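Local coordinates for hydroquinone dioxygenase large subunit (Pseudomonas sp., PDB 4ZXA), which probably catalyses, as the large subunit of a two-subunit iron(II)-dependent dioxygenase, the ring-opening of hydroquinone by molecular oxygen, at residues R167-P176 against D227-V237; D196-V204 against A216-R225. One frame throughout, in Å; residues are numbered along the deposited sequence.

Interaction 1. Residues R167-P176 against D227-V237; sequences RFRIATKRMP and DVTWNPSVTSV. With H8N (4-hydroxybenzonitrile), chain J.
Arg-167 meets Asp-227 in a salt bridge at one end of this contact, NE lying 3.1 Å from OD2, with a weak second bond from NH2 to the same oxygen. The two flat groups are not coplanar: their planes stand 62° apart, and NE comes from above the carboxylate plane. A bend at chi2 (139°) turns the long arginine chain so that CG1 of Val-228 lies over one face of the guanidinium, 3.7 Å from NE; the branched valine suits a flat cation that needs polar partners only round its rim. NH1 is taken by Asp-142.

At the other end Val-237 lays its CG2 3.5 Å from Lys-173 O, its branched carbons filling the space beside the backbone, while its N donates to Arg-174 O at 3.0 Å. Thr-172 suits its place by offering hydroxyl and carbon from one short side chain: OG1, beside the backbone N (chi1 -52°), donates to Val-234 O at 2.7 Å, and CB, with CG2 more loosely, lies against Val-234 CG1, CB at 3.8 Å.

Trp-230 and Pro-232 border the 4-hydroxybenzonitrile. Loop 167-176 runs along the side of 227-237 facing away from this ligand; strand 236-238 pairs with strand 241-249, while Pro-176 and Thr-235 pack on helix 219-224.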
loop_
_atom_site.group_PDB
_atom_site.type_symbol
_atom_site.label_atom_id
_atom_site.label_comp_id
_atom_site.label_asym_id
_atom_site.label_seq_id
_atom_site.Cartn_x
_atom_site.Cartn_y
_atom_site.Cartn_z
ATOM N N ARG E 167 1.151 -23.884 9.159
ATOM C CA ARG E 167 1.460 -24.027 10.564
ATOM C C ARG E 167 0.389 -24.895 11.227
ATOM O O ARG E 167 -0.782 -24.544 11.259
ATOM C CB ARG E 167 1.638 -22.657 11.227
ATOM C CG ARG E 167 3.099 -22.128 11.154
ATOM C CD ARG E 167 3.154 -20.644 10.833
ATOM N NE ARG E 167 4.443 -20.032 11.159
ATOM C CZ ARG E 167 5.021 -19.076 10.429
ATOM N NH1 ARG E 167 4.422 -18.649 9.331
ATOM N NH2 ARG E 167 6.197 -18.553 10.777
ATOM N N PHE E 168 0.798 -26.063 11.699
ATOM C CA PHE E 168 -0.106 -26.965 12.402
ATOM C C PHE E 168 -0.221 -26.498 13.841
ATOM O O PHE E 168 0.791 -26.231 14.500
ATOM C CB PHE E 168 0.436 -28.392 12.362
ATOM C CG PHE E 168 -0.433 -29.398 13.058
ATOM C CD1 PHE E 168 -0.338 -29.590 14.431
ATOM C CD2 PHE E 168 -1.330 -30.169 12.339
ATOM C CE1 PHE E 168 -1.129 -30.519 15.072
ATOM C CE2 PHE E 168 -2.120 -31.104 12.976
ATOM C CZ PHE E 168 -2.023 -31.281 14.340
ATOM N N ARG E 169 -1.449 -26.393 14.334
ATOM C CA ARG E 169 -1.665 -25.943 15.703
ATOM C C ARG E 169 -2.626 -26.869 16.434
ATOM O O ARG E 169 -3.730 -27.115 15.963
ATOM C CB ARG E 169 -2.208 -24.504 15.714
ATOM C CG ARG E 169 -1.333 -23.466 14.983
ATOM C CD ARG E 169 -2.185 -22.289 14.449
ATOM N NE ARG E 169 -1.430 -21.365 13.591
ATOM C CZ ARG E 169 -1.966 -20.603 12.633
ATOM N NH1 ARG E 169 -3.274 -20.632 12.379
ATOM N NH2 ARG E 169 -1.182 -19.804 11.921
ATOM N N ILE E 170 -2.216 -27.381 17.587
ATOM C CA ILE E 170 -3.175 -28.054 18.453
ATOM C C ILE E 170 -4.177 -27.020 18.972
ATOM O O ILE E 170 -3.791 -25.987 19.503
ATOM C CB ILE E 170 -2.500 -28.727 19.662
ATOM C CG1 ILE E 170 -1.691 -29.941 19.226
ATOM C CG2 ILE E 170 -3.548 -29.140 20.695
ATOM C CD1 ILE E 170 -0.926 -30.601 20.358
ATOM N N ALA E 171 -5.461 -27.295 18.808
ATOM C CA ALA E 171 -6.497 -26.399 19.300
ATOM C C ALA E 171 -6.492 -26.335 20.824
ATOM O O ALA E 171 -6.298 -27.339 21.496
ATOM C CB ALA E 171 -7.877 -26.846 18.795
ATOM N N THR E 172 -6.723 -25.153 21.371
ATOM C CA THR E 172 -6.851 -25.028 22.814
ATOM C C THR E 172 -8.227 -25.491 23.294
ATOM O O THR E 172 -9.240 -24.869 22.966
ATOM C CB THR E 172 -6.659 -23.573 23.274
ATOM O OG1 THR E 172 -5.444 -23.057 22.738
ATOM C CG2 THR E 172 -6.604 -23.509 24.788
ATOM N N LYS E 173 -8.262 -26.556 24.093
ATOM C CA LYS E 173 -9.510 -26.988 24.727
ATOM C C LYS E 173 -9.883 -26.170 25.970
ATOM O O LYS E 173 -11.047 -25.807 26.166
ATOM C CB LYS E 173 -9.472 -28.470 25.099
ATOM C CG LYS E 173 -10.712 -28.868 25.908
ATOM C CD LYS E 173 -10.773 -30.346 26.222
ATOM C CE LYS E 173 -9.624 -30.776 27.100
ATOM N NZ LYS E 173 -9.646 -32.256 27.303
ATOM N N ARG E 174 -8.900 -25.893 26.817
ATOM C CA ARG E 174 -9.157 -25.189 28.071
ATOM C C ARG E 174 -8.161 -24.044 28.269
ATOM O O ARG E 174 -8.526 -22.865 28.375
ATOM C CB ARG E 174 -9.042 -26.189 29.226
ATOM C CG ARG E 174 -9.884 -25.873 30.448
ATOM C CD ARG E 174 -9.915 -27.064 31.420
ATOM N NE ARG E 174 -10.600 -26.723 32.664
ATOM C CZ ARG E 174 -10.465 -27.383 33.816
ATOM N NH1 ARG E 174 -9.665 -28.445 33.902
ATOM N NH2 ARG E 174 -11.138 -26.976 34.892
ATOM N N MET E 175 -6.893 -24.415 28.321
ATOM C CA MET E 175 -5.823 -23.471 28.529
ATOM C C MET E 175 -4.557 -24.141 28.018
ATOM O O MET E 175 -4.434 -25.356 28.084
ATOM C CB MET E 175 -5.714 -23.128 30.022
ATOM C CG MET E 175 -4.488 -22.315 30.402
ATOM S SD MET E 175 -4.406 -21.984 32.187
ATOM C CE MET E 175 -5.636 -20.702 32.290
ATOM N N PRO E 176 -3.621 -23.363 27.470
ATOM C CA PRO E 176 -2.336 -23.978 27.105
ATOM C C PRO E 176 -1.619 -24.542 28.336
ATOM O O PRO E 176 -1.845 -24.062 29.457
ATOM C CB PRO E 176 -1.535 -22.806 26.535
ATOM C CG PRO E 176 -2.561 -21.796 26.133
ATOM C CD PRO E 176 -3.706 -21.949 27.081
ATOM N N ASP E 227 5.485 -16.517 16.770
ATOM C CA ASP E 227 6.253 -16.456 15.521
ATOM C C ASP E 227 5.435 -15.924 14.350
ATOM O O ASP E 227 5.885 -15.983 13.202
ATOM C CB ASP E 227 6.790 -17.844 15.156
ATOM C CG ASP E 227 5.677 -18.878 15.013
ATOM O OD1 ASP E 227 4.792 -18.949 15.909
ATOM O OD2 ASP E 227 5.677 -19.616 14.002
ATOM N N VAL E 228 4.238 -15.415 14.635
ATOM C CA VAL E 228 3.353 -14.872 13.597
ATOM C C VAL E 228 2.739 -13.569 14.072
ATOM O O VAL E 228 2.668 -13.312 15.270
ATOM C CB VAL E 228 2.202 -15.847 13.240
ATOM C CG1 VAL E 228 2.754 -17.178 12.772
ATOM C CG2 VAL E 228 1.276 -16.049 14.440
ATOM N N THR E 229 2.290 -12.747 13.135
ATOM C CA THR E 229 1.630 -11.494 13.485
ATOM C C THR E 229 0.162 -11.460 13.054
ATOM O O THR E 229 -0.249 -12.178 12.152
ATOM C CB THR E 229 2.343 -10.295 12.864
ATOM O OG1 THR E 229 2.257 -10.390 11.436
ATOM C CG2 THR E 229 3.784 -10.279 13.284
ATOM N N TRP E 230 -0.616 -10.614 13.715
ATOM C CA TRP E 230 -2.042 -10.485 13.435
ATOM C C TRP E 230 -2.721 -11.848 13.318
ATOM O O TRP E 230 -3.293 -12.202 12.269
ATOM C CB TRP E 230 -2.244 -9.643 12.198
ATOM C CG TRP E 230 -1.507 -8.332 12.277
ATOM C CD1 TRP E 230 -0.290 -8.046 11.737
ATOM C CD2 TRP E 230 -1.945 -7.144 12.940
ATOM N NE1 TRP E 230 0.058 -6.744 12.010
ATOM C CE2 TRP E 230 -0.941 -6.170 12.753
ATOM C CE3 TRP E 230 -3.085 -6.802 13.672
ATOM C CZ2 TRP E 230 -1.056 -4.875 13.264
ATOM C CZ3 TRP E 230 -3.200 -5.524 14.180
ATOM C CH2 TRP E 230 -2.195 -4.571 13.970
ATOM N N ASN E 231 -2.646 -12.613 14.406
ATOM C CA ASN E 231 -3.256 -13.929 14.448
ATOM C C ASN E 231 -3.812 -14.320 15.814
ATOM O O ASN E 231 -3.162 -15.025 16.581
ATOM C CB ASN E 231 -2.278 -14.984 13.950
ATOM C CG ASN E 231 -2.980 -16.264 13.537
ATOM O OD1 ASN E 231 -3.952 -16.234 12.781
ATOM N ND2 ASN E 231 -2.509 -17.390 14.050
ATOM N N PRO E 232 -5.027 -13.851 16.113
ATOM C CA PRO E 232 -5.677 -14.183 17.384
ATOM C C PRO E 232 -5.671 -15.695 17.592
ATOM O O PRO E 232 -6.141 -16.433 16.719
ATOM C CB PRO E 232 -7.111 -13.666 17.193
ATOM C CG PRO E 232 -6.974 -12.560 16.151
ATOM C CD PRO E 232 -5.895 -13.057 15.222
ATOM N N SER E 233 -5.132 -16.139 18.728
ATOM C CA SER E 233 -5.025 -17.552 19.042
ATOM C C SER E 233 -5.512 -17.789 20.484
ATOM O O SER E 233 -5.160 -17.029 21.394
ATOM C CB SER E 233 -3.575 -18.006 18.860
ATOM O OG SER E 233 -3.447 -19.406 19.027
ATOM N N VAL E 234 -6.321 -18.830 20.690
ATOM C CA VAL E 234 -7.017 -19.021 21.964
ATOM C C VAL E 234 -6.072 -19.414 23.110
ATOM O O VAL E 234 -5.322 -20.382 22.989
ATOM C CB VAL E 234 -8.118 -20.106 21.856
ATOM C CG1 VAL E 234 -8.705 -20.392 23.215
ATOM C CG2 VAL E 234 -9.205 -19.683 20.891
ATOM N N THR E 235 -6.125 -18.671 24.219
ATOM C CA THR E 235 -5.319 -18.993 25.393
ATOM C C THR E 235 -6.135 -19.294 26.647
ATOM O O THR E 235 -5.573 -19.680 27.655
ATOM C CB THR E 235 -4.268 -17.901 25.733
ATOM O OG1 THR E 235 -4.902 -16.623 25.834
ATOM C CG2 THR E 235 -3.165 -17.843 24.670
ATOM N N SER E 236 -7.447 -19.104 26.594
ATOM C CA SER E 236 -8.308 -19.560 27.676
ATOM C C SER E 236 -9.761 -19.644 27.219
ATOM O O SER E 236 -10.258 -18.774 26.491
ATOM C CB SER E 236 -8.184 -18.672 28.922
ATOM O OG SER E 236 -8.575 -17.336 28.660
ATOM N N VAL E 237 -10.436 -20.701 27.657
ATOM C CA VAL E 237 -11.803 -20.959 27.253
ATOM C C VAL E 237 -12.749 -20.955 28.451
ATOM O O VAL E 237 -12.625 -21.772 29.352
ATOM C CB VAL E 237 -11.906 -22.320 26.537
ATOM C CG1 VAL E 237 -13.341 -22.569 26.058
ATOM C CG2 VAL E 237 -10.927 -22.378 25.376
HETATM N NAA H8N J . -10.837 -7.485 13.332
HETATM C CAC H8N J . -9.806 -7.882 13.627
HETATM C CAI H8N J . -8.460 -8.373 14.046
HETATM C CAF H8N J . -7.783 -7.673 15.037
HETATM C CAD H8N J . -6.524 -8.098 15.453
HETATM C CAH H8N J . -5.984 -9.224 14.853
HETATM O OAB H8N J . -4.741 -9.644 15.245
HETATM C CAE H8N J . -6.659 -9.926 13.861
HETATM C CAG H8N J . -7.913 -9.498 13.456
#

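Interaction 2. Residues D196-V204 against A216-R225; sequences DVSQDEPEV and AFSLFKYLSR
Arg-225 grips the amide oxygen of Gln-199 side-on, NE and NH2 both donating to OE1, at 2.9 and 3.0 Å; the oxygen lies in the guanidinium plane, yet both nitrogens reach it from one face of the amide. With CG beside the backbone N and a bend at chi2 (-63°), the glutamine curls back, and its NE2 serves two acceptors, Val-197 O in its own loop and Ser-224 OG across the contact, the latter nearly straight at 169°. Glutamine suits this place because one flat group both accepts and donates, and an alanine here would probably leave the Arg-225 NE and NH2 without this acceptor and the Ser-224 hydroxyl without its donor.

Glu-201 divides its carboxylate between backbone and charge. OE1 takes the N-H of Ser-218, while OE2 forms a salt bridge with Lys-221 NZ at 2.7 Å, met on the anti side and somewhat out of the carboxylate plane. The lysine chain, extended beyond CG, crosses the glutamate at about a right angle, and Lys-221 CG passes 3.2 Å from Gln-199 OE1.

Ser-218 is the N-cap of helix 219-224, its OG accepting from Lys-221 N. A water joins that hydroxyl to Asp-200 O and, weakly, to Ser-198 O, while Ser-198 OG closes an ST turn by accepting from Asp-200 N.

Apolar packing flanks the polar centre. Val-197 CG1 rests 4.1 Å from Phe-220 CB, and Pro-202 and Val-204 approach the Ala-216 methyl, small enough to admit both. Around Ala-216, the backbone pairs antiparallel with a strand of the small subunit, and the Phe-220 ring lies nearly parallel to that of Phe-14 of the small subunit.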
loop_
_atom_site.group_PDB
_atom_site.type_symbol
_atom_site.label_atom_id
_atom_site.label_comp_id
_atom_site.label_asym_id
_atom_site.label_seq_id
_atom_site.Cartn_x
_atom_site.Cartn_y
_atom_site.Cartn_z
ATOM N N ASP E 196 13.144 -8.059 25.820
ATOM C CA ASP E 196 13.266 -7.518 27.171
ATOM C C ASP E 196 12.191 -8.042 28.106
ATOM O O ASP E 196 12.148 -7.658 29.270
ATOM C CB ASP E 196 13.195 -5.984 27.153
ATOM C CG ASP E 196 11.852 -5.467 26.637
ATOM O OD1 ASP E 196 11.338 -6.061 25.669
ATOM O OD2 ASP E 196 11.311 -4.480 27.195
ATOM N N VAL E 197 11.310 -8.896 27.599
ATOM C CA VAL E 197 10.207 -9.431 28.406
ATOM C C VAL E 197 10.644 -10.560 29.352
ATOM O O VAL E 197 11.293 -11.507 28.933
ATOM C CB VAL E 197 9.069 -9.921 27.487
ATOM C CG1 VAL E 197 8.017 -10.724 28.262
ATOM C CG2 VAL E 197 8.446 -8.741 26.786
ATOM N N SER E 198 10.292 -10.456 30.628
ATOM C CA SER E 198 10.612 -11.507 31.588
ATOM C C SER E 198 10.280 -12.879 31.011
ATOM O O SER E 198 9.267 -13.030 30.341
ATOM C CB SER E 198 9.815 -11.314 32.884
ATOM O OG SER E 198 9.865 -12.485 33.698
ATOM N N GLN E 199 11.110 -13.879 31.294
ATOM C CA GLN E 199 10.821 -15.244 30.864
ATOM C C GLN E 199 10.495 -16.166 32.045
ATOM O O GLN E 199 10.547 -17.398 31.931
ATOM C CB GLN E 199 11.982 -15.793 30.039
ATOM C CG GLN E 199 12.233 -14.986 28.770
ATOM C CD GLN E 199 11.050 -15.039 27.805
ATOM O OE1 GLN E 199 10.556 -16.126 27.464
ATOM N NE2 GLN E 199 10.587 -13.868 27.366
ATOM N N ASP E 200 10.138 -15.568 33.176
ATOM C CA ASP E 200 9.865 -16.347 34.372
ATOM C C ASP E 200 8.461 -16.902 34.376
ATOM O O ASP E 200 7.516 -16.193 34.047
ATOM C CB ASP E 200 10.080 -15.500 35.630
ATOM C CG ASP E 200 11.517 -15.006 35.763
ATOM O OD1 ASP E 200 12.450 -15.700 35.264
ATOM O OD2 ASP E 200 11.700 -13.914 36.357
ATOM N N GLU E 201 8.343 -18.171 34.758
ATOM C CA GLU E 201 7.057 -18.827 34.924
ATOM C C GLU E 201 6.546 -18.561 36.335
ATOM O O GLU E 201 7.343 -18.401 37.258
ATOM C CB GLU E 201 7.185 -20.348 34.701
ATOM C CG GLU E 201 7.651 -20.776 33.315
ATOM C CD GLU E 201 6.626 -20.464 32.215
ATOM O OE1 GLU E 201 5.503 -20.003 32.539
ATOM O OE2 GLU E 201 6.942 -20.670 31.016
ATOM N N PRO E 202 5.214 -18.531 36.514
ATOM C CA PRO E 202 4.654 -18.404 37.864
ATOM C C PRO E 202 5.025 -19.644 38.678
ATOM O O PRO E 202 5.319 -20.692 38.090
ATOM C CB PRO E 202 3.138 -18.410 37.629
ATOM C CG PRO E 202 2.929 -18.435 36.145
ATOM C CD PRO E 202 4.191 -18.887 35.514
ATOM N N GLU E 203 5.012 -19.538 40.000
ATOM C CA GLU E 203 5.298 -20.694 40.840
ATOM C C GLU E 203 4.005 -21.392 41.200
ATOM O O GLU E 203 3.062 -20.767 41.720
ATOM C CB GLU E 203 6.067 -20.295 42.107
ATOM C CG GLU E 203 7.570 -20.056 41.879
ATOM C CD GLU E 203 8.323 -19.536 43.121
ATOM O OE1 GLU E 203 7.803 -19.657 44.259
ATOM O OE2 GLU E 203 9.445 -19.003 42.946
ATOM N N VAL E 204 3.956 -22.688 40.903
ATOM C CA VAL E 204 2.838 -23.525 41.317
ATOM C C VAL E 204 3.228 -24.439 42.479
ATOM O O VAL E 204 4.139 -25.269 42.353
ATOM C CB VAL E 204 2.344 -24.409 40.176
ATOM C CG1 VAL E 204 1.338 -25.442 40.709
ATOM C CG2 VAL E 204 1.744 -23.558 39.076
ATOM N N ALA E 216 -0.956 -22.752 35.806
ATOM C CA ALA E 216 -0.639 -21.350 35.609
ATOM C C ALA E 216 0.588 -21.272 34.717
ATOM O O ALA E 216 1.526 -22.044 34.891
ATOM C CB ALA E 216 -0.371 -20.693 36.944
ATOM N N PHE E 217 0.577 -20.361 33.748
ATOM C CA PHE E 217 1.755 -20.142 32.901
ATOM C C PHE E 217 1.962 -18.657 32.680
ATOM O O PHE E 217 1.113 -17.846 33.048
ATOM C CB PHE E 217 1.619 -20.859 31.548
ATOM C CG PHE E 217 0.554 -20.274 30.650
ATOM C CD1 PHE E 217 -0.788 -20.458 30.932
ATOM C CD2 PHE E 217 0.896 -19.555 29.524
ATOM C CE1 PHE E 217 -1.776 -19.921 30.112
ATOM C CE2 PHE E 217 -0.077 -19.027 28.695
ATOM C CZ PHE E 217 -1.420 -19.209 28.991
ATOM N N SER E 218 3.088 -18.286 32.088
ATOM C CA SER E 218 3.310 -16.886 31.784
ATOM C C SER E 218 2.797 -16.559 30.400
ATOM O O SER E 218 3.364 -16.981 29.396
ATOM C CB SER E 218 4.782 -16.516 31.887
ATOM O OG SER E 218 4.995 -15.229 31.346
ATOM N N LEU E 219 1.716 -15.794 30.360
ATOM C CA LEU E 219 1.137 -15.355 29.109
ATOM C C LEU E 219 2.067 -14.392 28.331
ATOM O O LEU E 219 2.172 -14.483 27.113
ATOM C CB LEU E 219 -0.238 -14.730 29.365
ATOM C CG LEU E 219 -1.007 -14.193 28.153
ATOM C CD1 LEU E 219 -1.391 -15.326 27.187
ATOM C CD2 LEU E 219 -2.240 -13.398 28.596
ATOM N N PHE E 220 2.736 -13.475 29.024
ATOM C CA PHE E 220 3.620 -12.527 28.332
ATOM C C PHE E 220 4.792 -13.262 27.670
ATOM O O PHE E 220 5.204 -12.922 26.551
ATOM C CB PHE E 220 4.122 -11.428 29.275
ATOM C CG PHE E 220 3.063 -10.431 29.668
ATOM C CD1 PHE E 220 1.743 -10.585 29.245
ATOM C CD2 PHE E 220 3.389 -9.330 30.457
ATOM C CE1 PHE E 220 0.760 -9.660 29.601
ATOM C CE2 PHE E 220 2.418 -8.404 30.819
ATOM C CZ PHE E 220 1.098 -8.573 30.389
ATOM N N LYS E 221 5.308 -14.271 28.370
ATOM C CA LYS E 221 6.359 -15.141 27.846
ATOM C C LYS E 221 5.859 -15.914 26.629
ATOM O O LYS E 221 6.531 -16.038 25.612
ATOM C CB LYS E 221 6.826 -16.133 28.934
ATOM C CG LYS E 221 7.722 -17.257 28.418
ATOM C CD LYS E 221 8.097 -18.252 29.516
ATOM C CE LYS E 221 8.894 -19.429 28.952
ATOM N NZ LYS E 221 9.381 -20.363 30.005
ATOM N N TYR E 222 4.666 -16.452 26.764
ATOM C CA TYR E 222 4.049 -17.210 25.707
ATOM C C TYR E 222 3.883 -16.306 24.486
ATOM O O TYR E 222 4.252 -16.690 23.369
ATOM C CB TYR E 222 2.716 -17.735 26.232
ATOM C CG TYR E 222 1.877 -18.517 25.260
ATOM C CD1 TYR E 222 1.950 -19.903 25.205
ATOM C CD2 TYR E 222 0.986 -17.870 24.423
ATOM C CE1 TYR E 222 1.170 -20.612 24.335
ATOM C CE2 TYR E 222 0.218 -18.565 23.544
ATOM C CZ TYR E 222 0.302 -19.934 23.504
ATOM O OH TYR E 222 -0.500 -20.613 22.619
ATOM N N LEU E 223 3.365 -15.096 24.695
ATOM C CA LEU E 223 3.236 -14.150 23.588
ATOM C C LEU E 223 4.606 -13.748 23.041
ATOM O O LEU E 223 4.784 -13.634 21.831
ATOM C CB LEU E 223 2.429 -12.909 23.986
ATOM C CG LEU E 223 0.972 -13.198 24.365
ATOM C CD1 LEU E 223 0.237 -11.906 24.686
ATOM C CD2 LEU E 223 0.256 -13.972 23.269
ATOM N N SER E 224 5.581 -13.559 23.928
ATOM C CA SER E 224 6.898 -13.087 23.493
ATOM C C SER E 224 7.504 -14.063 22.498
ATOM O O SER E 224 8.417 -13.715 21.743
ATOM C CB SER E 224 7.847 -12.864 24.683
ATOM O OG SER E 224 8.347 -14.085 25.222
ATOM N N ARG E 225 7.002 -15.292 22.514
ATOM C CA ARG E 225 7.557 -16.333 21.671
ATOM C C ARG E 225 6.670 -16.629 20.464
ATOM O O ARG E 225 6.874 -17.614 19.768
ATOM C CB ARG E 225 7.855 -17.587 22.497
ATOM C CG ARG E 225 8.921 -17.335 23.577
ATOM C CD ARG E 225 9.099 -18.510 24.543
ATOM N NE ARG E 225 10.144 -18.230 25.524
ATOM C CZ ARG E 225 11.274 -18.923 25.660
ATOM N NH1 ARG E 225 11.528 -19.976 24.895
ATOM N NH2 ARG E 225 12.152 -18.567 26.586
HETATM O O HOH W 1 7.274 -13.959 32.293
#

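How the interactions relate
Interaction 2 is nested within the chain loop that interaction 1 closes, and the two centres lie about 15 Å apart. They meet by packing of side-chain carbons: Met-175 CG is 3.6 Å from Phe-217 CE1, and Thr-235 CG2 is 3.6 Å from Tyr-222 CE2. Phe-217 of strand 216-218 and Tyr-222 of helix 219-224 thus pack on Met-175 and Thr-235 of interaction 1. Only interaction 1 contributes residues to the ligand pocket, namely Trp-230, Asn-231 and Pro-232; the side chain of Asn-231 is still about 13 Å from the cadmium ion. The centre of interaction 2 lies farther out, about 25 Å from the chain's centre against about 13 Å for interaction 1, and both contacts also touch the small subunit.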